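Local coordinates for xanthomonas outer protein D (Xanthomonas euvesicatoria, PDB 2OIX) that acts as a type III secreted virulence effector, a deSUMOylating cysteine protease of the Ulp1 family, represented here by its catalytic domain in an inactive mutant form, at residues Gln48-Arg51 against Ala52-Leu56; Ile69-Pro72 against Asn73-Trp76; Asp101-Gln104 against Arg105-Asp109; Val140-Gly143 against Ile144-Ala148; Arg171-Ile174 against Arg175-Ala179. The protein carries 1 engineered substitution. One frame throughout, in Å; residues are numbered along the deposited sequence.

Interaction 1: Gln48-Arg51 against Ala52-Leu56; sequences QQAR and AQRLL
Gln53 N donates to Gln49 O over 2.8 Å at an N-H...O angle of 166°, the shortest hydrogen bond among four that tie one turn of the alpha-helix 46-57 to the next. Ala52 N, Arg54 N and Leu55 N donate in the same i to i+4 pattern to the carbonyls of Gln48, Ala50 and Arg51. On one flank the two glutamines lie side by side and point the same way, with Gln49 CG 4.1 Å from Gln53 CD and their amide planes 25° apart. Their polar ends are taken up beyond this turn: Gln49 NE2 bonds to Leu41 O and Gln53 NE2 to His114 O, so the pair ties the helix to the loop before it and to the C-terminal end of helix 102-114. Ala52, buried, packs on Met40 of helix 35-40 and on Leu41. Arg54 folds back along the helix surface instead of leaving it. With CG beside the backbone N (chi1 -59°), its chain passes over the Ala50 carbonyl, Arg54 CG being 3.2 Å from Ala50 O, and one guanidinium face settles on the backbone between Ala50 and Arg51. Arg54 NH2 reaches Ala50 CB at 3.7 Å, and Arg54 NH1 lies 3.4 Å from Arg51 CA. Arg51 runs out straight from CG to NE toward Val37 and Met40 of helix 35-40. A single methyl group covers one face of its guanidinium: Leu55 CD1 sits over the centre of the group, 3.4 Å from Arg51 NH1.

Interaction 2: Ile69-Pro72 against Asn73-Trp76; sequences INQP and NAHW
The chain doubles back between Gln71 and Ala74, so that 69-72 and 73-76 run 167° apart as the closed end of the beta hairpin 64-71/75-82, with Gln71 and His75 an antiparallel hydrogen-bonded pair and Asn70 and Trp76 a non-hydrogen-bonded one. The turn ends in a classic beta bulge: Ala74 and His75 both face Gln71, and Gln71 O accepts from each, at 2.8 Å from Ala74 N and 2.9 Å from His75 N. The bond from Gln71 N to His75 O uses the remaining backbone polar atom of Gln71. Asn73, with positive phi and psi, turns the corner. On the face bearing Asn70 and Trp76, the asparagine amide is stacked on the indole, the planes only 10° apart. Asn70 CB lies over one face of the indole, at its CZ3/CH2 rim, 3.5 Å from Trp76 CZ3. Trp76 NE1 bonds to Leu5 O, which fixes the ring at its other end. The opposite face carries Gln71 and His75. Gln71 extends with CG anti to its backbone N (chi1 -166°), passing Ala74 CB at 3.8 Å from its CG, and its NE2 bonds to Gln104 OE1 of helix 102-114. His75 points NE2 at Asp95 OD2 and packs on Ala136, the engineered position of the inactive mutant, as expected of the histidine in the His-Asp-Cys catalytic triad of Ulp1 proteases. The Gln71 carbonyl, which accepts two hydrogen bonds, therefore probably helps hold the backbone from which His75 is presented, while on the other face the contact is flat stacking of the Asn70 amide on the Trp76 indole.

Interaction 3: Asp101-Gln104 against Arg105-Asp109; sequences DPQQ and RYLAD
Pro102 O, Gln103 O and Gln104 O accept in turn from Tyr106 N, Leu107 N and Ala108 N, the opening turns of helix 102-114, with the last bond nearly straight at 172°. Asp101 stands at the N-cap, its OD2 taking a weak capping bond of 3.1 Å from Gln103 N. This helix is the crossover of a beta-alpha-beta unit between the parallel strands 90-94 and 123-125. Leu107 packs back on the preceding turn. With CG beside its backbone N (chi1 -66°), it brings CG to 3.5 Å from Gln103 O, and its CD1 is met by the extended Gln103 side chain at 4.0 Å from NE2. Leu107 then carries the helix onto Ile69 and Gln71 of strand 64-71. The Tyr106 ring leads away from the turn, yet Tyr106 CB stays 3.2 Å from Gln103 O. Buried Gln104 turns at chi2 (74°) toward the sheet, where its NE2 bonds to Ser77 OG, giving the helix a polar anchor. On another flank Arg105, also bent at chi2, reaches forward to Asp109, one turn on. Arg105 NE donates to Asp109 OD1 at 2.7 Å in a salt bridge, nearly in the guanidinium plane and on the syn side of the carboxylate, though out of the carboxylate plane, while the NH2 bond to the same oxygen is weak. The far corner of the guanidinium is held by a salt bridge from NH1 to Glu124 OE1, on strand 123-125. Set between two carboxylates, the Arg105 cation is probably fixed in its rotation and would favour the ionised form of both acids, linking helix to strand by charge.

Interaction 4: Val140-Gly143 against Ile144-Ala148; sequences VLTG and IEVLA
Ile144, Gly143 and Thr142 carry this contact in helix 136-153, the long central alpha-helix of the Ulp1-type catalytic domain, whose first residue is the engineered Ala136. Ile144 lies most deeply against the preceding turn. Its CG1 branch, anti to the carbonyl carbon (chi1 -70°), is laid back along the helix to 3.4 Å from Val140 O, and CD1 continues to Val140 CG1 at 3.9 Å. The two side chains thus make one apolar patch, which Val140 extends onto Trp76 and Ile144 onto Leu78, both on strand 75-82, while Leu17 of helix 7-20 and Phe32 also touch Ile144. Gly143 brings only backbone. Gly143 O accepts from Leu147 N at 2.9 Å, and the leucine side chain closes over the same oxygen, with Leu147 CB 3.2 Å from Gly143 O. Leu147 goes on to Val80 and Leu164, so the bare turn at the glycine is bordered by a large apolar group that reaches the sheet. Thr142 occupies the partly exposed flank. Its two branches divide the work: OG1 turns back to bond Asp138 O within the helix, leaving CG2 for apolar contact. Nearby Glu145 bends at chi2 away from the turn, its OE1 bonded to Tyr13 OH and paired with Arg20 of helix 7-20. Thr142 O accepts from Val146 N along an almost straight line, 174° at the hydrogen. Val146 CG2 leans against Thr142 O at 3.2 Å and meets Thr142 CG2 at 4.1 Å.

Interaction 5: Arg171-Ile174 against Arg175-Ala179; sequences RGLI and RDRLA
One face of the Arg177 guanidinium is covered by Leu173, the residue one turn earlier: CD1 stands 3.8 Å above the plane toward the rim, and CD2 comes to 3.3 Å from Arg177 NH1. Leucine CG is anti to the backbone N (chi1 162°), which swings both methyls to the arginine. The Arg175 guanidinium instead has Arg171 NE at its edge, in plane, the two guanidinium planes being 60° apart. Arg171 CG closes to 3.3 Å from Arg175 NE, and the two NE atoms of Arg171 and Arg175 are 3.7 Å apart. The like charges are probably eased by Asp138, which forms a salt bridge with Arg171 NH1, while Arg171 NH2 bonds to Ser3 O. Beneath these groups four i to i+4 bonds hold the helix, among them Arg175 N to Arg171 O at 2.8 Å. Ile174 and Leu178 run side by side along the inner flank, CG2 of Ile174 being 4.2 Å from CD1 of Leu178. Through them helix 171-179 rests on two others: Ile174 on Leu141 of helix 136-153 and Tyr13 of helix 7-20, Leu178 on His9 and Ala12 of that same helix 7-20, where Tyr13 OH also bonds Arg177 NH1.

Interaction 4 is the buried member, its largely apolar turn close to the middle of the chain, whereas interactions 1 and 5 are surface turns where arginines lie over neighbouring backbone or side chains. Interactions 2 and 3 are partly buried and touch through buried Gln104 and the hairpin, joining strand to crossover helix by a side-chain amide hydrogen bond. Interaction 2 also meets interaction 4, by Trp76 CB against Val140 CG2 at 3.8 Å. Interactions 4 and 5 share helix 7-20 as a neighbour and make contact at Leu141 and Ile174, with a long, weak ion pair from Glu145 to Arg177. Interaction 1 touches none of the others and lies about 30 Å from interaction 5 between centres.

Interaction 1: Gln48-Arg51 against Ala52-Leu56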
loop_
_atom_site.group_PDB
_atom_site.type_symbol
_atom_site.label_atom_id
_atom_site.label_comp_id
_atom_site.label_asym_id
_atom_site.label_seq_id
_atom_site.Cartn_x
_atom_site.Cartn_y
_atom_site.Cartn_z
ATOM N N GLN A 48 -3.032 -3.438 -20.937
ATOM C CA GLN A 48 -2.344 -3.634 -19.643
ATOM C C GLN A 48 -2.970 -2.719 -18.570
ATOM O O GLN A 48 -3.179 -3.121 -17.415
ATOM C CB GLN A 48 -0.848 -3.308 -19.738
ATOM C CG GLN A 48 0.039 -4.358 -20.460
ATOM C CD GLN A 48 1.552 -4.149 -20.208
ATOM O OE1 GLN A 48 1.948 -3.204 -19.516
ATOM N NE2 GLN A 48 2.403 -5.039 -20.783
ATOM N N GLN A 49 -3.224 -1.479 -18.958
ATOM C CA GLN A 49 -3.763 -0.484 -18.036
ATOM C C GLN A 49 -5.225 -0.788 -17.685
ATOM O O GLN A 49 -5.621 -0.686 -16.535
ATOM C CB GLN A 49 -3.597 0.912 -18.631
ATOM C CG GLN A 49 -4.366 1.995 -17.926
ATOM C CD GLN A 49 -4.269 3.305 -18.664
ATOM O OE1 GLN A 49 -5.006 3.559 -19.631
ATOM N NE2 GLN A 49 -3.334 4.143 -18.235
ATOM N N ALA A 50 -6.003 -1.195 -18.686
ATOM C CA ALA A 50 -7.397 -1.593 -18.492
ATOM C C ALA A 50 -7.513 -2.751 -17.513
ATOM O O ALA A 50 -8.330 -2.715 -16.592
ATOM C CB ALA A 50 -8.049 -1.956 -19.845
ATOM N N ARG A 51 -6.684 -3.773 -17.716
ATOM C CA ARG A 51 -6.620 -4.915 -16.809
ATOM C C ARG A 51 -6.338 -4.424 -15.397
ATOM O O ARG A 51 -6.979 -4.864 -14.456
ATOM C CB ARG A 51 -5.556 -5.927 -17.265
ATOM C CG ARG A 51 -5.334 -7.122 -16.319
ATOM C CD ARG A 51 -4.185 -8.028 -16.821
ATOM N NE ARG A 51 -3.780 -9.077 -15.872
ATOM C CZ ARG A 51 -2.954 -8.894 -14.834
ATOM N NH1 ARG A 51 -2.447 -7.691 -14.568
ATOM N NH2 ARG A 51 -2.653 -9.914 -14.036
ATOM N N ALA A 52 -5.387 -3.502 -15.271
ATOM C CA ALA A 52 -4.950 -2.998 -13.949
ATOM C C ALA A 52 -6.096 -2.243 -13.312
ATOM O O ALA A 52 -6.388 -2.426 -12.136
ATOM C CB ALA A 52 -3.717 -2.107 -14.079
ATOM N N GLN A 53 -6.781 -1.411 -14.103
ATOM C CA GLN A 53 -7.978 -0.732 -13.630
ATOM C C GLN A 53 -9.065 -1.700 -13.114
ATOM O O GLN A 53 -9.694 -1.412 -12.098
ATOM C CB GLN A 53 -8.518 0.213 -14.726
ATOM C CG GLN A 53 -7.677 1.475 -14.754
ATOM C CD GLN A 53 -7.937 2.395 -15.917
ATOM O OE1 GLN A 53 -8.429 1.982 -16.983
ATOM N NE2 GLN A 53 -7.602 3.671 -15.725
ATOM N N ARG A 54 -9.245 -2.854 -13.765
ATOM C CA ARG A 54 -10.242 -3.864 -13.344
ATOM C C ARG A 54 -9.864 -4.552 -12.042
ATOM O O ARG A 54 -10.727 -4.790 -11.180
ATOM C CB ARG A 54 -10.402 -4.948 -14.411
ATOM C CG ARG A 54 -10.846 -4.454 -15.770
ATOM C CD ARG A 54 -10.978 -5.636 -16.755
ATOM N NE ARG A 54 -10.859 -5.197 -18.147
ATOM C CZ ARG A 54 -9.905 -5.604 -18.983
ATOM N NH1 ARG A 54 -8.989 -6.496 -18.594
ATOM N NH2 ARG A 54 -9.886 -5.134 -20.225
ATOM N N LEU A 55 -8.576 -4.896 -11.928
ATOM C CA LEU A 55 -8.051 -5.625 -10.791
ATOM C C LEU A 55 -7.981 -4.779 -9.544
ATOM O O LEU A 55 -7.990 -5.324 -8.457
ATOM C CB LEU A 55 -6.663 -6.195 -11.094
ATOM C CG LEU A 55 -6.645 -7.376 -12.072
ATOM C CD1 LEU A 55 -5.238 -7.618 -12.547
ATOM C CD2 LEU A 55 -7.203 -8.630 -11.418
ATOM N N LEU A 56 -7.932 -3.451 -9.706
ATOM C CA LEU A 56 -7.753 -2.561 -8.554
ATOM C C LEU A 56 -8.906 -1.632 -8.269
ATOM O O LEU A 56 -9.009 -1.082 -7.155
ATOM C CB LEU A 56 -6.483 -1.726 -8.723
ATOM C CG LEU A 56 -5.154 -2.491 -8.779
ATOM C CD1 LEU A 56 -4.102 -1.434 -9.002
ATOM C CD2 LEU A 56 -4.777 -3.352 -7.530
#

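Interaction 2: Ile69-Pro72 against Asn73-Trp76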
loop_
_atom_site.group_PDB
_atom_site.type_symbol
_atom_site.label_atom_id
_atom_site.label_comp_id
_atom_site.label_asym_id
_atom_site.label_seq_id
_atom_site.Cartn_x
_atom_site.Cartn_y
_atom_site.Cartn_z
ATOM N N ILE A 69 3.887 1.377 -3.983
ATOM C CA ILE A 69 4.350 2.228 -5.076
ATOM C C ILE A 69 5.864 1.976 -5.268
ATOM O O ILE A 69 6.630 2.353 -4.425
ATOM C CB ILE A 69 4.060 3.709 -4.768
ATOM C CG1 ILE A 69 2.566 3.956 -4.444
ATOM C CG2 ILE A 69 4.492 4.610 -5.940
ATOM C CD1 ILE A 69 1.591 3.528 -5.475
ATOM N N ASN A 70 6.252 1.345 -6.374
ATOM C CA ASN A 70 7.630 1.011 -6.682
ATOM C C ASN A 70 8.286 2.073 -7.537
ATOM O O ASN A 70 7.840 2.330 -8.637
ATOM C CB ASN A 70 7.686 -0.342 -7.428
ATOM C CG ASN A 70 9.068 -0.911 -7.505
ATOM O OD1 ASN A 70 10.005 -0.435 -6.851
ATOM N ND2 ASN A 70 9.204 -1.980 -8.265
ATOM N N GLN A 71 9.345 2.680 -7.035
ATOM C CA GLN A 71 10.245 3.392 -7.911
ATOM C C GLN A 71 11.358 2.379 -8.228
ATOM O O GLN A 71 12.162 2.065 -7.359
ATOM C CB GLN A 71 10.789 4.679 -7.270
ATOM C CG GLN A 71 11.462 5.612 -8.282
ATOM C CD GLN A 71 12.068 6.903 -7.679
ATOM O OE1 GLN A 71 12.971 7.486 -8.268
ATOM N NE2 GLN A 71 11.570 7.343 -6.542
ATOM N N PRO A 72 11.353 1.834 -9.459
ATOM C CA PRO A 72 12.110 0.628 -9.822
ATOM C C PRO A 72 13.585 0.730 -9.453
ATOM O O PRO A 72 14.248 1.705 -9.827
ATOM C CB PRO A 72 11.932 0.551 -11.337
ATOM C CG PRO A 72 10.628 1.240 -11.598
ATOM C CD PRO A 72 10.585 2.368 -10.603
ATOM N N ASN A 73 14.055 -0.259 -8.688
ATOM C CA ASN A 73 15.419 -0.305 -8.138
ATOM C C ASN A 73 15.830 0.950 -7.388
ATOM O O ASN A 73 17.023 1.264 -7.302
ATOM C CB ASN A 73 16.456 -0.586 -9.232
ATOM C CG ASN A 73 16.078 -1.747 -10.104
ATOM O OD1 ASN A 73 15.169 -1.641 -10.931
ATOM N ND2 ASN A 73 16.782 -2.867 -9.938
ATOM N N ALA A 74 14.856 1.670 -6.847
ATOM C CA ALA A 74 15.157 2.945 -6.208
ATOM C C ALA A 74 14.507 3.091 -4.827
ATOM O O ALA A 74 15.189 3.427 -3.850
ATOM C CB ALA A 74 14.768 4.137 -7.138
ATOM N N HIS A 75 13.204 2.833 -4.729
ATOM C CA HIS A 75 12.477 3.209 -3.519
ATOM C C HIS A 75 11.090 2.587 -3.490
ATOM O O HIS A 75 10.575 2.226 -4.543
ATOM C CB HIS A 75 12.380 4.745 -3.461
ATOM C CG HIS A 75 11.808 5.283 -2.189
ATOM N ND1 HIS A 75 12.221 4.864 -0.946
ATOM C CD2 HIS A 75 10.868 6.238 -1.967
ATOM C CE1 HIS A 75 11.563 5.533 -0.017
ATOM N NE2 HIS A 75 10.738 6.375 -0.612
ATOM N N TRP A 76 10.530 2.414 -2.286
ATOM C CA TRP A 76 9.129 1.994 -2.094
ATOM C C TRP A 76 8.363 2.997 -1.210
ATOM O O TRP A 76 8.899 3.506 -0.232
ATOM C CB TRP A 76 9.018 0.681 -1.342
ATOM C CG TRP A 76 9.425 -0.565 -2.095
ATOM C CD1 TRP A 76 10.608 -1.229 -1.986
ATOM C CD2 TRP A 76 8.643 -1.274 -3.044
ATOM N NE1 TRP A 76 10.630 -2.334 -2.834
ATOM C CE2 TRP A 76 9.419 -2.391 -3.481
ATOM C CE3 TRP A 76 7.346 -1.091 -3.567
ATOM C CZ2 TRP A 76 8.945 -3.311 -4.407
ATOM C CZ3 TRP A 76 6.874 -2.029 -4.517
ATOM C CH2 TRP A 76 7.675 -3.111 -4.919
#

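Interaction 3: Asp101-Gln104 against Arg105-Asp109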
loop_
_atom_site.group_PDB
_atom_site.type_symbol
_atom_site.label_atom_id
_atom_site.label_comp_id
_atom_site.label_asym_id
_atom_site.label_seq_id
_atom_site.Cartn_x
_atom_site.Cartn_y
_atom_site.Cartn_z
ATOM N N ASP A 101 11.833 12.990 -2.780
ATOM C CA ASP A 101 12.180 13.221 -4.183
ATOM C C ASP A 101 10.853 13.390 -4.920
ATOM O O ASP A 101 9.901 12.657 -4.596
ATOM C CB ASP A 101 12.900 11.966 -4.688
ATOM C CG ASP A 101 13.035 11.927 -6.185
ATOM O OD1 ASP A 101 13.726 12.794 -6.740
ATOM O OD2 ASP A 101 12.464 11.007 -6.797
ATOM N N PRO A 102 10.769 14.312 -5.909
ATOM C CA PRO A 102 9.436 14.510 -6.547
ATOM C C PRO A 102 8.941 13.268 -7.266
ATOM O O PRO A 102 7.725 13.097 -7.418
ATOM C CB PRO A 102 9.643 15.671 -7.538
ATOM C CG PRO A 102 11.155 15.842 -7.660
ATOM C CD PRO A 102 11.822 15.151 -6.503
ATOM N N GLN A 103 9.842 12.358 -7.642
ATOM C CA GLN A 103 9.375 11.194 -8.399
ATOM C C GLN A 103 8.389 10.322 -7.616
ATOM O O GLN A 103 7.371 9.911 -8.172
ATOM C CB GLN A 103 10.486 10.341 -9.062
ATOM C CG GLN A 103 9.857 9.435 -10.180
ATOM C CD GLN A 103 10.811 8.553 -10.970
ATOM O OE1 GLN A 103 11.980 8.899 -11.185
ATOM N NE2 GLN A 103 10.310 7.383 -11.408
ATOM N N GLN A 104 8.665 10.078 -6.342
ATOM C CA GLN A 104 7.833 9.132 -5.558
ATOM C C GLN A 104 6.363 9.560 -5.431
ATOM O O GLN A 104 5.442 8.767 -5.697
ATOM C CB GLN A 104 8.463 8.892 -4.170
ATOM C CG GLN A 104 7.877 7.620 -3.509
ATOM C CD GLN A 104 8.395 6.303 -4.141
ATOM O OE1 GLN A 104 9.359 6.302 -4.883
ATOM N NE2 GLN A 104 7.783 5.193 -3.783
ATOM N N ARG A 105 6.136 10.829 -5.065
ATOM C CA ARG A 105 4.774 11.304 -4.947
ATOM C C ARG A 105 4.108 11.380 -6.328
ATOM O O ARG A 105 2.925 11.120 -6.438
ATOM C CB ARG A 105 4.716 12.647 -4.221
ATOM C CG ARG A 105 3.345 13.257 -4.142
ATOM C CD ARG A 105 2.311 12.447 -3.355
ATOM N NE ARG A 105 0.993 13.037 -3.587
ATOM C CZ ARG A 105 0.295 13.751 -2.704
ATOM N NH1 ARG A 105 0.733 13.954 -1.464
ATOM N NH2 ARG A 105 -0.867 14.246 -3.068
ATOM N N TYR A 106 4.884 11.693 -7.367
ATOM C CA TYR A 106 4.397 11.616 -8.743
ATOM C C TYR A 106 3.827 10.231 -9.096
ATOM O O TYR A 106 2.733 10.125 -9.638
ATOM C CB TYR A 106 5.517 12.000 -9.704
ATOM C CG TYR A 106 5.143 11.834 -11.155
ATOM C CD1 TYR A 106 4.168 12.649 -11.734
ATOM C CD2 TYR A 106 5.772 10.878 -11.948
ATOM C CE1 TYR A 106 3.817 12.524 -13.076
ATOM C CE2 TYR A 106 5.428 10.739 -13.302
ATOM C CZ TYR A 106 4.441 11.563 -13.842
ATOM O OH TYR A 106 4.109 11.442 -15.171
ATOM N N LEU A 107 4.588 9.181 -8.800
ATOM C CA LEU A 107 4.146 7.805 -9.026
ATOM C C LEU A 107 2.841 7.546 -8.244
ATOM O O LEU A 107 1.907 7.030 -8.827
ATOM C CB LEU A 107 5.242 6.794 -8.617
ATOM C CG LEU A 107 6.539 6.798 -9.450
ATOM C CD1 LEU A 107 7.596 5.869 -8.853
ATOM C CD2 LEU A 107 6.205 6.375 -10.876
ATOM N N ALA A 108 2.782 7.915 -6.952
ATOM C CA ALA A 108 1.509 7.802 -6.168
ATOM C C ALA A 108 0.323 8.593 -6.795
ATOM O O ALA A 108 -0.840 8.146 -6.780
ATOM C CB ALA A 108 1.734 8.241 -4.718
ATOM N N ASP A 109 0.637 9.766 -7.348
ATOM C CA ASP A 109 -0.364 10.633 -7.915
ATOM C C ASP A 109 -0.883 10.071 -9.221
ATOM O O ASP A 109 -2.070 10.165 -9.518
ATOM C CB ASP A 109 0.201 12.038 -8.141
ATOM C CG ASP A 109 0.267 12.839 -6.858
ATOM O OD1 ASP A 109 -0.333 12.397 -5.849
ATOM O OD2 ASP A 109 0.912 13.908 -6.860
#

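Interaction 4: Val140-Gly143 against Ile144-Ala148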
loop_
_atom_site.group_PDB
_atom_site.type_symbol
_atom_site.label_atom_id
_atom_site.label_comp_id
_atom_site.label_asym_id
_atom_site.label_seq_id
_atom_site.Cartn_x
_atom_site.Cartn_y
_atom_site.Cartn_z
ATOM N N VAL A 140 7.048 -0.134 4.160
ATOM C CA VAL A 140 5.804 -0.433 3.462
ATOM C C VAL A 140 5.087 -1.661 4.046
ATOM O O VAL A 140 3.906 -1.531 4.415
ATOM C CB VAL A 140 5.957 -0.509 1.929
ATOM C CG1 VAL A 140 4.636 -0.979 1.310
ATOM C CG2 VAL A 140 6.302 0.871 1.375
ATOM N N LEU A 141 5.816 -2.774 4.272
ATOM C CA LEU A 141 5.195 -4.001 4.743
ATOM C C LEU A 141 4.611 -3.775 6.124
ATOM O O LEU A 141 3.472 -4.156 6.407
ATOM C CB LEU A 141 6.209 -5.173 4.773
ATOM C CG LEU A 141 6.520 -5.653 3.355
ATOM C CD1 LEU A 141 7.287 -6.882 3.269
ATOM C CD2 LEU A 141 5.181 -5.864 2.549
ATOM N N THR A 142 5.438 -3.214 7.007
ATOM C CA THR A 142 5.015 -2.865 8.342
ATOM C C THR A 142 3.811 -1.939 8.375
ATOM O O THR A 142 2.891 -2.204 9.154
ATOM C CB THR A 142 6.173 -2.245 9.164
ATOM O OG1 THR A 142 7.342 -3.047 8.985
ATOM C CG2 THR A 142 5.779 -2.185 10.649
ATOM N N GLY A 143 3.796 -0.904 7.533
ATOM C CA GLY A 143 2.643 -0.009 7.478
ATOM C C GLY A 143 1.354 -0.743 7.068
ATOM O O GLY A 143 0.263 -0.524 7.671
ATOM N N ILE A 144 1.477 -1.657 6.102
ATOM C CA ILE A 144 0.320 -2.431 5.649
ATOM C C ILE A 144 -0.266 -3.261 6.785
ATOM O O ILE A 144 -1.481 -3.219 7.007
ATOM C CB ILE A 144 0.674 -3.317 4.423
ATOM C CG1 ILE A 144 0.904 -2.427 3.159
ATOM C CG2 ILE A 144 -0.446 -4.356 4.203
ATOM C CD1 ILE A 144 1.473 -3.196 1.976
ATOM N N GLU A 145 0.620 -3.938 7.502
ATOM C CA GLU A 145 0.320 -4.877 8.601
ATOM C C GLU A 145 -0.374 -4.175 9.796
ATOM O O GLU A 145 -1.412 -4.628 10.281
ATOM C CB GLU A 145 1.622 -5.511 9.074
ATOM C CG GLU A 145 1.487 -6.413 10.301
ATOM C CD GLU A 145 1.374 -7.879 9.943
ATOM O OE1 GLU A 145 1.546 -8.191 8.736
ATOM O OE2 GLU A 145 1.143 -8.717 10.865
ATOM N N VAL A 146 0.230 -3.075 10.243
ATOM C CA VAL A 146 -0.302 -2.186 11.274
ATOM C C VAL A 146 -1.666 -1.660 10.890
ATOM O O VAL A 146 -2.596 -1.752 11.678
ATOM C CB VAL A 146 0.656 -1.003 11.503
ATOM C CG1 VAL A 146 0.064 0.009 12.451
ATOM C CG2 VAL A 146 1.998 -1.525 12.125
ATOM N N LEU A 147 -1.770 -1.093 9.691
ATOM C CA LEU A 147 -3.044 -0.517 9.264
ATOM C C LEU A 147 -4.153 -1.600 9.052
ATOM O O LEU A 147 -5.320 -1.386 9.450
ATOM C CB LEU A 147 -2.826 0.338 8.017
ATOM C CG LEU A 147 -2.052 1.666 8.113
ATOM C CD1 LEU A 147 -2.149 2.361 6.656
ATOM C CD2 LEU A 147 -2.716 2.609 9.137
ATOM N N ALA A 148 -3.790 -2.738 8.454
ATOM C CA ALA A 148 -4.698 -3.905 8.362
ATOM C C ALA A 148 -5.267 -4.308 9.717
ATOM O O ALA A 148 -6.471 -4.516 9.847
ATOM C CB ALA A 148 -4.018 -5.108 7.671
#

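Interaction 5: Arg171-Ile174 against Arg175-Ala179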
loop_
_atom_site.group_PDB
_atom_site.type_symbol
_atom_site.label_atom_id
_atom_site.label_comp_id
_atom_site.label_asym_id
_atom_site.label_seq_id
_atom_site.Cartn_x
_atom_site.Cartn_y
_atom_site.Cartn_z
ATOM N N ARG A 171 13.833 -6.161 9.814
ATOM C CA ARG A 171 14.072 -7.072 8.710
ATOM C C ARG A 171 13.811 -8.503 9.186
ATOM O O ARG A 171 13.180 -9.291 8.480
ATOM C CB ARG A 171 15.466 -6.875 8.126
ATOM C CG ARG A 171 15.765 -7.715 6.900
ATOM C CD ARG A 171 14.674 -7.639 5.810
ATOM N NE ARG A 171 15.298 -7.841 4.503
ATOM C CZ ARG A 171 15.514 -6.877 3.611
ATOM N NH1 ARG A 171 15.117 -5.621 3.840
ATOM N NH2 ARG A 171 16.106 -7.182 2.472
ATOM N N GLY A 172 14.244 -8.783 10.415
ATOM C CA GLY A 172 14.067 -10.074 11.084
ATOM C C GLY A 172 12.720 -10.776 10.988
ATOM O O GLY A 172 12.647 -11.904 10.502
ATOM N N LEU A 173 11.653 -10.133 11.460
ATOM C CA LEU A 173 10.346 -10.801 11.495
ATOM C C LEU A 173 9.740 -10.871 10.090
ATOM O O LEU A 173 8.954 -11.767 9.787
ATOM C CB LEU A 173 9.382 -10.128 12.491
ATOM C CG LEU A 173 7.875 -10.415 12.338
ATOM C CD1 LEU A 173 7.447 -11.674 13.094
ATOM C CD2 LEU A 173 7.007 -9.218 12.747
ATOM N N ILE A 174 10.127 -9.931 9.241
ATOM C CA ILE A 174 9.764 -10.005 7.832
ATOM C C ILE A 174 10.410 -11.245 7.203
ATOM O O ILE A 174 9.733 -12.032 6.552
ATOM C CB ILE A 174 10.114 -8.708 7.056
ATOM C CG1 ILE A 174 9.078 -7.617 7.380
ATOM C CG2 ILE A 174 10.073 -8.946 5.527
ATOM C CD1 ILE A 174 9.483 -6.217 6.969
ATOM N N ARG A 175 11.708 -11.411 7.415
ATOM C CA ARG A 175 12.429 -12.608 6.988
ATOM C C ARG A 175 11.802 -13.899 7.519
ATOM O O ARG A 175 11.680 -14.878 6.787
ATOM C CB ARG A 175 13.890 -12.537 7.443
ATOM C CG ARG A 175 14.741 -11.628 6.592
ATOM C CD ARG A 175 16.239 -11.755 6.882
ATOM N NE ARG A 175 16.927 -10.715 6.124
ATOM C CZ ARG A 175 18.241 -10.599 5.970
ATOM N NH1 ARG A 175 19.079 -11.478 6.521
ATOM N NH2 ARG A 175 18.715 -9.589 5.240
ATOM N N ASP A 176 11.408 -13.886 8.790
ATOM C CA ASP A 176 10.764 -15.038 9.424
ATOM C C ASP A 176 9.425 -15.361 8.768
ATOM O O ASP A 176 9.102 -16.527 8.560
ATOM C CB ASP A 176 10.544 -14.774 10.915
ATOM C CG ASP A 176 11.694 -15.260 11.775
ATOM O OD1 ASP A 176 12.815 -15.447 11.255
ATOM O OD2 ASP A 176 11.463 -15.430 12.988
ATOM N N ARG A 177 8.643 -14.327 8.474
ATOM C CA ARG A 177 7.357 -14.496 7.794
ATOM C C ARG A 177 7.527 -14.925 6.346
ATOM O O ARG A 177 6.760 -15.755 5.856
ATOM C CB ARG A 177 6.489 -13.238 7.908
ATOM C CG ARG A 177 5.517 -13.328 9.076
ATOM C CD ARG A 177 5.211 -11.976 9.636
ATOM N NE ARG A 177 4.377 -12.079 10.831
ATOM C CZ ARG A 177 3.903 -11.028 11.503
ATOM N NH1 ARG A 177 4.178 -9.769 11.102
ATOM N NH2 ARG A 177 3.155 -11.236 12.589
ATOM N N LEU A 178 8.545 -14.383 5.677
ATOM C CA LEU A 178 8.906 -14.816 4.332
ATOM C C LEU A 178 9.440 -16.263 4.298
ATOM O O LEU A 178 9.246 -16.974 3.307
ATOM C CB LEU A 178 9.933 -13.864 3.708
ATOM C CG LEU A 178 9.523 -12.489 3.179
ATOM C CD1 LEU A 178 10.733 -11.811 2.578
ATOM C CD2 LEU A 178 8.416 -12.570 2.166
ATOM N N ALA A 179 10.115 -16.687 5.371
ATOM C CA ALA A 179 10.625 -18.056 5.484
ATOM C C ALA A 179 9.495 -19.071 5.664
ATOM O O ALA A 179 9.688 -20.265 5.433
ATOM C CB ALA A 179 11.641 -18.174 6.624
#